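Local coordinates for Ice-binding protein isoform1a (Antarctomyces psychrotrophicus, PDB 7BWX) that binds ice, recognising specific water molecules of the prism planes, and so probably serves as an antifreeze protein in its Antarctic fungus, at residues 12-17 with 64-69; 35-40 with 54-59. The protein carries 1 engineered substitution. One frame throughout, in Å; residues are numbered along the deposited sequence.

Interaction 1. Residues 12-17 with 64-69; sequences GAASSF and TQAFAD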
ATOM      1  N   GLY A  12       1.070   4.484  13.341  1.00 16.01           N
ATOM      2  CA  GLY A  12       1.204   3.944  14.700  1.00 16.68           C
ATOM      3  C   GLY A  12       1.849   2.566  14.688  1.00 16.48           C
ATOM      4  O   GLY A  12       2.914   2.370  14.065  1.00 14.81           O
ATOM      5  N   ALA A  13       1.218   1.577  15.310  1.00 15.90           N
ATOM      6  CA  ALA A  13       1.830   0.248  15.434  1.00 14.65           C
ATOM      7  C   ALA A  13       1.806  -0.479  14.085  1.00 13.39           C
ATOM      8  O   ALA A  13       2.520  -1.490  13.999  1.00 15.15           O
ATOM      9  CB  ALA A  13       1.164  -0.587  16.492  1.00 15.27           C
ATOM     10  N   ALA A  14       1.063  -0.009  13.088  1.00 14.00           N
ATOM     11  CA  ALA A  14       1.054  -0.643  11.738  1.00 13.85           C
ATOM     12  C   ALA A  14       2.353  -0.312  10.978  1.00 13.92           C
ATOM     13  O   ALA A  14       2.605  -0.936   9.939  1.00 12.51           O
ATOM     14  CB  ALA A  14      -0.159  -0.212  10.958  1.00 14.10           C
ATOM     15  N   SER A  15       3.165   0.638  11.460  1.00 14.02           N
ATOM     16  CA  SER A  15       4.294   1.196  10.663  1.00 17.22           C
ATOM     17  C   SER A  15       5.375   0.140  10.374  1.00 16.78           C
ATOM     18  O   SER A  15       6.088   0.325   9.390  1.00 16.87           O
ATOM     19  CB  SER A  15       4.894   2.421  11.341  1.00 18.69           C
ATOM     20  OG  SER A  15       5.646   1.962  12.456  1.00 22.08           O
ATOM     21  N   SER A  16       5.471  -0.946  11.141  1.00 15.64           N
ATOM     22  CA  SER A  16       6.495  -1.990  10.951  1.00 15.76           C
ATOM     23  C   SER A  16       6.006  -3.153  10.068  1.00 14.90           C
ATOM     24  O   SER A  16       6.833  -4.075   9.776  1.00 13.56           O
ATOM     25  CB  SER A  16       6.956  -2.447  12.283  1.00 17.33           C
ATOM     26  OG  SER A  16       5.923  -3.167  12.953  1.00 18.44           O
ATOM     27  N   PHE A  17       4.752  -3.126   9.618  1.00 12.71           N
ATOM     28  CA  PHE A  17       4.131  -4.271   8.896  1.00 12.67           C
ATOM     29  C   PHE A  17       4.325  -4.149   7.392  1.00 12.83           C
ATOM     30  O   PHE A  17       3.997  -3.095   6.829  1.00 14.71           O
ATOM     31  CB  PHE A  17       2.640  -4.411   9.248  1.00 12.22           C
ATOM     32  CG  PHE A  17       2.417  -5.007  10.618  1.00 12.17           C
ATOM     33  CD1 PHE A  17       2.596  -4.245  11.773  1.00 12.35           C
ATOM     34  CD2 PHE A  17       2.140  -6.348  10.743  1.00 11.68           C
ATOM     35  CE1 PHE A  17       2.470  -4.816  13.027  1.00 12.66           C
ATOM     36  CE2 PHE A  17       1.970  -6.914  11.995  1.00 12.47           C
ATOM     37  CZ  PHE A  17       2.135  -6.155  13.129  1.00 13.42           C
ATOM     38  N   THR A  64      -3.630  -6.338  17.188  1.00 12.78           N
ATOM     39  CA  THR A  64      -4.866  -5.575  17.476  1.00 12.60           C
ATOM     40  C   THR A  64      -4.603  -4.074  17.363  1.00 12.17           C
ATOM     41  O   THR A  64      -5.396  -3.357  16.677  1.00 11.65           O
ATOM     42  CB  THR A  64      -5.446  -5.911  18.840  1.00 13.80           C
ATOM     43  OG1 THR A  64      -5.823  -7.288  18.742  1.00 17.00           O
ATOM     44  CG2 THR A  64      -6.650  -5.069  19.188  1.00 13.64           C
ATOM     45  N   GLN A  65      -3.526  -3.604  17.977  1.00 12.89           N
ATOM     46  CA  GLN A  65      -3.208  -2.154  17.957  1.00 13.61           C
ATOM     47  C   GLN A  65      -2.826  -1.740  16.526  1.00 13.01           C
ATOM     48  O   GLN A  65      -3.273  -0.667  16.072  1.00 12.87           O
ATOM     49  CB  GLN A  65      -2.100  -1.797  18.938  1.00 14.90           C
ATOM     50  CG  GLN A  65      -1.886  -0.288  19.102  1.00 17.19           C
ATOM     51  CD  GLN A  65      -3.106   0.382  19.697  1.00 19.07           C
ATOM     52  OE1 GLN A  65      -3.474   0.073  20.809  1.00 21.47           O
ATOM     53  NE2 GLN A  65      -3.812   1.206  18.932  1.00 21.08           N
ATOM     54  N   ALA A  66      -2.076  -2.570  15.822  1.00 12.04           N
ATOM     55  CA  ALA A  66      -1.655  -2.271  14.434  1.00 12.38           C
ATOM     56  C   ALA A  66      -2.890  -2.181  13.533  1.00 12.87           C
ATOM     57  O   ALA A  66      -3.022  -1.201  12.734  1.00 12.32           O
ATOM     58  CB  ALA A  66      -0.665  -3.302  13.904  1.00 12.90           C
ATOM     59  N   PHE A  67      -3.818  -3.138  13.647  1.00 12.24           N
ATOM     60  CA  PHE A  67      -5.013  -3.081  12.797  1.00 12.61           C
ATOM     61  C   PHE A  67      -5.815  -1.814  13.109  1.00 12.34           C
ATOM     62  O   PHE A  67      -6.237  -1.071  12.174  1.00 13.21           O
ATOM     63  CB  PHE A  67      -5.859  -4.345  12.924  1.00 12.16           C
ATOM     64  CG  PHE A  67      -7.029  -4.260  12.005  1.00 12.21           C
ATOM     65  CD1 PHE A  67      -6.828  -4.305  10.633  1.00 12.44           C
ATOM     66  CD2 PHE A  67      -8.305  -4.040  12.495  1.00 12.60           C
ATOM     67  CE1 PHE A  67      -7.899  -4.147   9.777  1.00 13.21           C
ATOM     68  CE2 PHE A  67      -9.375  -3.926  11.627  1.00 12.88           C
ATOM     69  CZ  PHE A  67      -9.161  -3.943  10.272  1.00 12.76           C
ATOM     70  N   ALA A  68      -6.076  -1.559  14.376  1.00 11.81           N
ATOM     71  CA  ALA A  68      -6.830  -0.346  14.778  1.00 12.27           C
ATOM     72  C   ALA A  68      -6.120   0.878  14.186  1.00 12.36           C
ATOM     73  O   ALA A  68      -6.763   1.728  13.592  1.00 13.35           O
ATOM     74  CB  ALA A  68      -6.870  -0.224  16.261  1.00 13.23           C
ATOM     75  N   ASP A  69      -4.803   0.947  14.331  1.00 13.01           N
ATOM     76  CA  ASP A  69      -4.011   2.104  13.832  1.00 14.36           C
ATOM     77  C   ASP A  69      -4.136   2.208  12.310  1.00 13.82           C
ATOM     78  O   ASP A  69      -4.207   3.337  11.812  1.00 14.04           O
ATOM     79  CB  ASP A  69      -2.560   2.036  14.306  1.00 15.72           C
ATOM     80  CG  ASP A  69      -2.391   2.263  15.831  1.00 18.25           C
ATOM     81  OD1 ASP A  69      -3.403   2.678  16.537  1.00 17.75           O
ATOM     82  OD2 ASP A  69      -1.258   2.037  16.326  1.00 17.59           O
TER
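The ring of Phe17 meets the helix at Ala66, whose CB lies obliquely off CE1 at 3.6 Å. Ala13 O sits in plane at the edge of the same ring. CG of Phe17 lies beside the backbone N, anti to the carbonyl carbon (chi1 -75°). The carboxylate of Asp69 is the other flat group. Its OD2 takes the backbone N-H of Ala13 on the anti lone pair, at 2.7 Å and nearly straight (178°). OD1 accepts NE2 of Gln65, one helical turn earlier, from above the carboxylate plane at 2.8 Å. Gln65 bends at chi2 (64°), and its CG also lies against Ala13 CB.

The CB of buried Ala66 also touches two alanines, 4.2 Å from Ala13 CB and 4.3 Å from Ala14 CB. Its carbonyl O approaches Ala14 CB at 3.5 Å. A side chain at Gly12 would run into Asp69 OD2, and the positive phi there also favours glycine.

The contact seats the loop before strand 19-20, with its short 3-10 turn, on helix 61-79, which runs alongside the beta-helix. Small side chains bring the backbones near. With one bond on each oxygen, the Asp69 carboxylate is held from two directions, and its negative charge is probably eased by these N-H donors.

Interaction 2. Residues 35-40 with 54-59; sequences GDMGTT and GQLHIN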
ATOM      1  N   GLY A  35       9.567  -7.213   6.631  1.00 15.18           N
ATOM      2  CA  GLY A  35       8.679  -6.475   7.525  1.00 15.31           C
ATOM      3  C   GLY A  35       7.921  -7.456   8.394  1.00 15.05           C
ATOM      4  O   GLY A  35       8.078  -8.654   8.228  1.00 14.57           O
ATOM      5  N   ASP A  36       7.087  -6.926   9.251  1.00 15.31           N
ATOM      6  CA  ASP A  36       6.222  -7.729  10.130  1.00 15.17           C
ATOM      7  C   ASP A  36       5.012  -8.162   9.319  1.00 14.85           C
ATOM      8  O   ASP A  36       4.690  -7.519   8.278  1.00 13.65           O
ATOM      9  CB  ASP A  36       5.830  -6.916  11.354  1.00 15.46           C
ATOM     10  CG  ASP A  36       6.982  -6.559  12.279  1.00 17.69           C
ATOM     11  OD1 ASP A  36       8.060  -7.163  12.163  1.00 17.78           O
ATOM     12  OD2 ASP A  36       6.759  -5.680  13.133  1.00 20.15           O
ATOM     13  N   MET A  37       4.355  -9.222   9.757  1.00 14.50           N
ATOM     14  CA  MET A  37       3.111  -9.705   9.134  1.00 14.79           C
ATOM     15  C   MET A  37       2.129 -10.033  10.248  1.00 14.80           C
ATOM     16  O   MET A  37       2.553 -10.531  11.321  1.00 13.47           O
ATOM     17  CB  MET A  37       3.320 -10.939   8.262  1.00 17.85           C
ATOM     18  CG  MET A  37       2.055 -11.381   7.555  1.00 21.28           C
ATOM     19  SD  MET A  37       2.490 -12.406   6.134  1.00 25.72           S
ATOM     20  CE  MET A  37       3.257 -13.784   6.976  1.00 31.30           C
ATOM     21  N   GLY A  38       0.867  -9.664  10.037  1.00 15.05           N
ATOM     22  CA  GLY A  38      -0.123  -9.996  11.062  1.00 16.52           C
ATOM     23  C   GLY A  38      -1.532 -10.089  10.547  1.00 14.81           C
ATOM     24  O   GLY A  38      -1.852  -9.602   9.460  1.00 12.29           O
ATOM     25  N   THR A  39      -2.366 -10.656  11.406  1.00 13.82           N
ATOM     26  CA  THR A  39      -3.810 -10.754  11.232  1.00 14.41           C
ATOM     27  C   THR A  39      -4.445 -10.535  12.610  1.00 15.55           C
ATOM     28  O   THR A  39      -3.718 -10.548  13.597  1.00 14.74           O
ATOM     29  CB  THR A  39      -4.198 -12.143  10.722  1.00 14.93           C
ATOM     30  OG1 THR A  39      -4.113 -13.084  11.805  1.00 14.04           O
ATOM     31  CG2 THR A  39      -3.314 -12.639   9.612  1.00 15.30           C
ATOM     32  N   THR A  40      -5.762 -10.450  12.653  1.00 15.43           N
ATOM     33  CA  THR A  40      -6.502 -10.328  13.922  1.00 16.67           C
ATOM     34  C   THR A  40      -7.015 -11.700  14.368  1.00 18.84           C
ATOM     35  O   THR A  40      -7.947 -11.731  15.189  1.00 21.61           O
ATOM     36  CB  THR A  40      -7.562  -9.238  13.785  1.00 17.44           C
ATOM     37  OG1 THR A  40      -8.434  -9.515  12.694  1.00 16.74           O
ATOM     38  CG2 THR A  40      -6.924  -7.879  13.589  1.00 16.61           C
ATOM     39  N   GLY A  54      10.638 -10.183   9.296  1.00 17.84           N
ATOM     40  CA  GLY A  54      10.330  -9.446  10.536  1.00 18.52           C
ATOM     41  C   GLY A  54       9.593 -10.360  11.486  1.00 20.01           C
ATOM     42  O   GLY A  54       9.770 -11.570  11.412  1.00 18.92           O
ATOM     43  N   GLN A  55       8.703  -9.817  12.289  1.00 18.53           N
ATOM     44  CA  GLN A  55       7.987 -10.607  13.332  1.00 21.72           C
ATOM     45  C   GLN A  55       6.582 -10.959  12.831  1.00 16.98           C
ATOM     46  O   GLN A  55       5.925 -10.100  12.231  1.00 14.36           O
ATOM     47  CB  GLN A  55       7.912  -9.790  14.621  1.00 25.91           C
ATOM     48  CG  GLN A  55       9.250  -9.647  15.345  1.00 35.83           C
ATOM     49  CD  GLN A  55       9.047  -8.952  16.674  1.00 48.26           C
ATOM     50  OE1 GLN A  55       9.399  -7.782  16.835  1.00 59.65           O
ATOM     51  NE2 GLN A  55       8.404  -9.641  17.617  1.00 60.32           N
ATOM     52  N   LEU A  56       6.121 -12.149  13.142  1.00 15.75           N
ATOM     53  CA  LEU A  56       4.751 -12.603  12.858  1.00 17.21           C
ATOM     54  C   LEU A  56       3.901 -12.253  14.079  1.00 19.17           C
ATOM     55  O   LEU A  56       4.301 -12.534  15.211  1.00 21.05           O
ATOM     56  CB  LEU A  56       4.869 -14.091  12.550  1.00 22.10           C
ATOM     57  CG  LEU A  56       3.686 -14.778  11.921  1.00 31.52           C
ATOM     58  CD1 LEU A  56       3.140 -14.027  10.705  1.00 34.72           C
ATOM     59  CD2 LEU A  56       4.090 -16.196  11.550  1.00 33.94           C
ATOM     60  N   HIS A  57       2.796 -11.560  13.891  1.00 14.18           N
ATOM     61  CA  HIS A  57       1.882 -11.190  14.989  1.00 14.95           C
ATOM     62  C   HIS A  57       0.493 -11.664  14.597  1.00 15.25           C
ATOM     63  O   HIS A  57      -0.225 -10.918  13.920  1.00 13.16           O
ATOM     64  CB  HIS A  57       1.923  -9.687  15.244  1.00 14.58           C
ATOM     65  CG  HIS A  57       3.212  -9.191  15.802  1.00 15.24           C
ATOM     66  ND1 HIS A  57       3.527  -9.357  17.137  1.00 15.78           N
ATOM     67  CD2 HIS A  57       4.212  -8.445  15.238  1.00 16.93           C
ATOM     68  CE1 HIS A  57       4.710  -8.805  17.380  1.00 18.70           C
ATOM     69  NE2 HIS A  57       5.153  -8.216  16.229  1.00 16.98           N
ATOM     70  N   ILE A  58       0.174 -12.904  14.923  1.00 14.67           N
ATOM     71  CA  ILE A  58      -1.187 -13.439  14.659  1.00 14.97           C
ATOM     72  C   ILE A  58      -1.983 -13.309  15.954  1.00 15.26           C
ATOM     73  O   ILE A  58      -1.830 -14.140  16.914  1.00 15.20           O
ATOM     74  CB  ILE A  58      -1.144 -14.858  14.103  1.00 17.51           C
ATOM     75  CG1 ILE A  58      -0.211 -14.946  12.887  1.00 21.05           C
ATOM     76  CG2 ILE A  58      -2.545 -15.321  13.788  1.00 18.72           C
ATOM     77  CD1 ILE A  58      -0.042 -16.329  12.331  1.00 23.97           C
ATOM     78  N   ASN A  59      -2.794 -12.284  15.999  1.00 15.89           N
ATOM     79  CA  ASN A  59      -3.773 -12.062  17.070  1.00 17.33           C
ATOM     80  C   ASN A  59      -3.076 -11.914  18.415  1.00 18.70           C
ATOM     81  O   ASN A  59      -3.379 -12.692  19.350  1.00 19.95           O
ATOM     82  CB  ASN A  59      -4.833 -13.154  17.083  1.00 18.98           C
ATOM     83  CG  ASN A  59      -6.023 -12.679  17.909  1.00 21.23           C
ATOM     84  OD1 ASN A  59      -6.215 -11.470  18.064  1.00 17.73           O
ATOM     85  ND2 ASN A  59      -6.825 -13.605  18.403  1.00 17.51           N
TER
HETATM   86  O   HOH W   1       7.166  -6.429  15.721  1.00 40.05           O
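Asp36 OD1 accepts the backbone N-H of Gln55 at 2.7 Å and 175°, met from above the carboxylate plane. The Asp36 and Gln55 side chains run alongside each other, their carboxylate and amide planes 80° apart. The other oxygen, OD2, accepts a water at 2.7 Å. This water also donates weakly to Gln55 OE1 and lies in plane at the edge of the His57 ring, 2.7 Å from NE2.

Between the strands the backbones pair in parallel. Met37 N bonds to Gln55 O, and His57 N to Met37 O at 2.8 Å; Asn59 N bonds to Thr39 O. On the face with Met37 and Thr39, Met37 CE touches Leu56 CD1 at 3.7 Å, and Thr39 OG1 meets Ile58 CG2 at 3.4 Å.

Further out, Ser16 OG bonds to Asp36 OD2 and Asp60 OD2 to His57 ND1, which probably fixes the turn of the carboxylate and of the imidazole. Thr39 OG1 is held by Gly41 N and Thr42 O. An alanine at Asp36 would probably leave the Gln55 N-H and Ser16 OG without this partner and the water less firmly held.

These are neighbouring rungs of the right-handed beta-helix. The ladder fixes their register. Just before strand 56-58 a side-chain carboxylate, not a backbone carbonyl, accepts the N-H of Gln55, and the water joins that carboxylate to Gln55 and His57.

Overall arrangement
Both contacts are partly buried and lie on the same side of the chain's centre, about 10 Å apart between centres. Interaction 2 is nested along the chain inside the loop that interaction 1 closes. Strand 56-58 leads into helix 61-79, so one run of chain supplies a partner to each contact. Interaction 2 is a backbone ladder between coils of the solenoid; Met37, Gly38 and Thr39 are buried, Gln55, Leu56 and Asn59 exposed. Interaction 1 sets a loop on a helix with small apolar side chains and a single hydrogen bond across; Ala14, Phe17 and Ala66 are buried, Gln65 exposed. They meet where the Phe17 ring packs on the backbone of residues 36-38, and through the Ser16-Asp36 hydrogen bond.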